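Local coordinates for protein D-ribulose-5-phosphate 3-epimerase, putative (Plasmodium falciparum, PDB 1TQX) that probably interconverts D-ribulose 5-phosphate and D-xylulose 5-phosphate, as a metal-dependent TIM-barrel epimerase with one divalent cation per subunit, at residues D38-M42 with H43-N47. Sequence-based numbering, arbitrary orientation.
Sequences DVMDM and HFVPN. With ZN (zinc ion), chain D.
At the C-terminal end of barrel strand 34-40, where the TIM barrel carries its metal site, the chain leaves the strand and folds back on itself through a tight loop held around Asp41. The carboxylate of Asp41 turns into the loop because chi1 of 67° sets CG between the backbone N and the carbonyl carbon. Its OD1 then takes two backbone N-H groups in succession: Phe44 N lies 2.8 Å from Asp41 OD1 on the syn lone pair, while His43 N reaches the same oxygen from above the carboxylate plane. The other oxygen, OD2, is bound by Glu74 N, so both ends of the carboxylate are tied and its rotation is fixed. His43 adds a nearly straight bond (174°) from ND1 to Asp41 O, 2.8 Å long, with the acceptor in the plane of the imidazole at its edge; ND1 therefore carries a proton.

The loop closes where Met42 N donates to Asn47 O over 2.9 Å, Asn47 being the last residue of an inverse gamma turn centred on Pro46. The side chain of Met42, bent at chi2 and chi3, curls back so that SD sits 3.5 Å from Pro46 C and CE lies near Asn47 CA. Nearer the strand, the buried pair Met40 and Val45 meet, CB of Met40 against CG2 of Val45 at 3.5 Å, the two side chains crossing at about a right angle.

Further back on the strand, Asp38 OD1 binds zinc at 2.1 Å, a site completed by His36, His70 and Asp179. Strand 66-72 runs alongside, pairing its backbone with Val39 and setting Met72 against Met40 and Phe44, and the loop continues toward helix 52-58, with Ser49 OG hydrogen-bonded to Asp38 O and Met40 N.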
ATOM      1  N   ASP A  38      -7.575   0.377   2.181  1.00 18.27           N
ATOM      2  CA  ASP A  38      -7.189   0.829   3.520  1.00 19.59           C
ATOM      3  C   ASP A  38      -8.169   0.426   4.618  1.00 19.28           C
ATOM      4  O   ASP A  38      -9.310   0.881   4.634  1.00 20.01           O
ATOM      5  CB  ASP A  38      -7.034   2.357   3.546  1.00 17.75           C
ATOM      6  CG  ASP A  38      -5.817   2.831   2.784  1.00 18.29           C
ATOM      7  OD1 ASP A  38      -4.743   2.231   2.955  1.00 16.84           O
ATOM      8  OD2 ASP A  38      -5.922   3.815   2.026  1.00 22.51           O
ATOM      9  N   VAL A  39      -7.699  -0.408   5.542  1.00 19.87           N
ATOM     10  CA  VAL A  39      -8.506  -0.877   6.669  1.00 18.67           C
ATOM     11  C   VAL A  39      -8.039  -0.136   7.926  1.00 18.96           C
ATOM     12  O   VAL A  39      -6.874  -0.236   8.309  1.00 19.47           O
ATOM     13  CB  VAL A  39      -8.326  -2.397   6.872  1.00 18.87           C
ATOM     14  CG1 VAL A  39      -9.208  -2.891   8.018  1.00 16.93           C
ATOM     15  CG2 VAL A  39      -8.683  -3.133   5.570  1.00 19.44           C
ATOM     16  N   MET A  40      -8.946   0.613   8.550  1.00 18.66           N
ATOM     17  CA  MET A  40      -8.644   1.403   9.751  1.00 18.40           C
ATOM     18  C   MET A  40      -9.646   1.030  10.849  1.00 18.62           C
ATOM     19  O   MET A  40     -10.842   0.900  10.575  1.00 19.59           O
ATOM     20  CB  MET A  40      -8.741   2.894   9.412  1.00 17.30           C
ATOM     21  CG  MET A  40      -7.878   3.291   8.223  1.00 19.30           C
ATOM     22  SD  MET A  40      -8.237   4.963   7.699  1.00 24.40           S
ATOM     23  CE  MET A  40      -6.960   5.224   6.449  1.00 27.02           C
ATOM     24  N   ASP A  41      -9.162   0.875  12.084  1.00 18.04           N
ATOM     25  CA  ASP A  41     -10.026   0.439  13.187  1.00 18.69           C
ATOM     26  C   ASP A  41     -10.326   1.434  14.302  1.00 19.71           C
ATOM     27  O   ASP A  41     -10.727   1.029  15.394  1.00 19.70           O
ATOM     28  CB  ASP A  41      -9.436  -0.831  13.819  1.00 19.64           C
ATOM     29  CG  ASP A  41      -8.108  -0.577  14.527  1.00 20.10           C
ATOM     30  OD1 ASP A  41      -7.595   0.563  14.462  1.00 20.78           O
ATOM     31  OD2 ASP A  41      -7.575  -1.521  15.155  1.00 20.47           O
ATOM     32  N   MET A  42     -10.119   2.719  14.042  1.00 19.87           N
ATOM     33  CA  MET A  42     -10.369   3.767  15.031  1.00 22.03           C
ATOM     34  C   MET A  42      -9.479   3.635  16.274  1.00 22.47           C
ATOM     35  O   MET A  42      -9.688   4.328  17.273  1.00 23.28           O
ATOM     36  CB  MET A  42     -11.848   3.764  15.439  1.00 24.61           C
ATOM     37  CG  MET A  42     -12.290   5.010  16.204  1.00 30.08           C
ATOM     38  SD  MET A  42     -11.911   6.555  15.326  1.00 30.67           S
ATOM     39  CE  MET A  42     -13.205   6.566  14.143  1.00 30.42           C
ATOM     40  N   HIS A  43      -8.496   2.737  16.217  1.00 21.23           N
ATOM     41  CA  HIS A  43      -7.568   2.559  17.333  1.00 21.60           C
ATOM     42  C   HIS A  43      -6.133   2.817  16.885  1.00 22.34           C
ATOM     43  O   HIS A  43      -5.453   3.677  17.456  1.00 23.64           O
ATOM     44  CB  HIS A  43      -7.698   1.159  17.946  1.00 20.76           C
ATOM     45  CG  HIS A  43      -8.968   0.956  18.713  1.00 20.97           C
ATOM     46  ND1 HIS A  43     -10.206   0.927  18.107  1.00 20.80           N
ATOM     47  CD2 HIS A  43      -9.194   0.779  20.037  1.00 20.74           C
ATOM     48  CE1 HIS A  43     -11.139   0.739  19.023  1.00 22.15           C
ATOM     49  NE2 HIS A  43     -10.551   0.648  20.204  1.00 19.66           N
ATOM     50  N   PHE A  44      -5.665   2.094  15.871  1.00 22.06           N
ATOM     51  CA  PHE A  44      -4.303   2.309  15.388  1.00 21.11           C
ATOM     52  C   PHE A  44      -4.206   3.692  14.743  1.00 21.47           C
ATOM     53  O   PHE A  44      -3.155   4.331  14.770  1.00 21.54           O
ATOM     54  CB  PHE A  44      -3.903   1.235  14.379  1.00 19.86           C
ATOM     55  CG  PHE A  44      -2.485   1.360  13.918  1.00 21.56           C
ATOM     56  CD1 PHE A  44      -1.430   0.997  14.757  1.00 21.14           C
ATOM     57  CD2 PHE A  44      -2.195   1.902  12.670  1.00 21.62           C
ATOM     58  CE1 PHE A  44      -0.103   1.178  14.356  1.00 20.42           C
ATOM     59  CE2 PHE A  44      -0.877   2.085  12.265  1.00 21.50           C
ATOM     60  CZ  PHE A  44       0.169   1.722  13.110  1.00 21.19           C
ATOM     61  N   VAL A  45      -5.307   4.128  14.140  1.00 20.90           N
ATOM     62  CA  VAL A  45      -5.412   5.448  13.528  1.00 22.42           C
ATOM     63  C   VAL A  45      -6.809   5.945  13.912  1.00 23.04           C
ATOM     64  O   VAL A  45      -7.717   5.140  14.125  1.00 22.74           O
ATOM     65  CB  VAL A  45      -5.278   5.405  11.983  1.00 22.05           C
ATOM     66  CG1 VAL A  45      -3.847   5.073  11.598  1.00 23.29           C
ATOM     67  CG2 VAL A  45      -6.238   4.377  11.393  1.00 23.36           C
ATOM     68  N   PRO A  46      -6.995   7.271  14.026  1.00 23.48           N
ATOM     69  CA  PRO A  46      -8.293   7.846  14.397  1.00 22.40           C
ATOM     70  C   PRO A  46      -9.352   7.903  13.291  1.00 23.18           C
ATOM     71  O   PRO A  46      -9.948   8.956  13.039  1.00 20.84           O
ATOM     72  CB  PRO A  46      -7.912   9.233  14.915  1.00 23.59           C
ATOM     73  CG  PRO A  46      -6.783   9.603  14.022  1.00 25.45           C
ATOM     74  CD  PRO A  46      -5.958   8.318  13.961  1.00 23.13           C
ATOM     75  N   ASN A  47      -9.604   6.762  12.657  1.00 22.30           N
ATOM     76  CA  ASN A  47     -10.583   6.679  11.577  1.00 22.82           C
ATOM     77  C   ASN A  47     -11.024   5.220  11.428  1.00 21.98           C
ATOM     78  O   ASN A  47     -10.235   4.306  11.665  1.00 21.08           O
ATOM     79  CB  ASN A  47      -9.929   7.173  10.275  1.00 23.25           C
ATOM     80  CG  ASN A  47     -10.935   7.472   9.175  1.00 27.60           C
ATOM     81  OD1 ASN A  47     -10.548   7.828   8.056  1.00 31.20           O
ATOM     82  ND2 ASN A  47     -12.220   7.340   9.479  1.00 24.35           N
TER
HETATM   83 ZN    ZN D 900      -2.720   2.622   2.443  1.00 23.78          ZN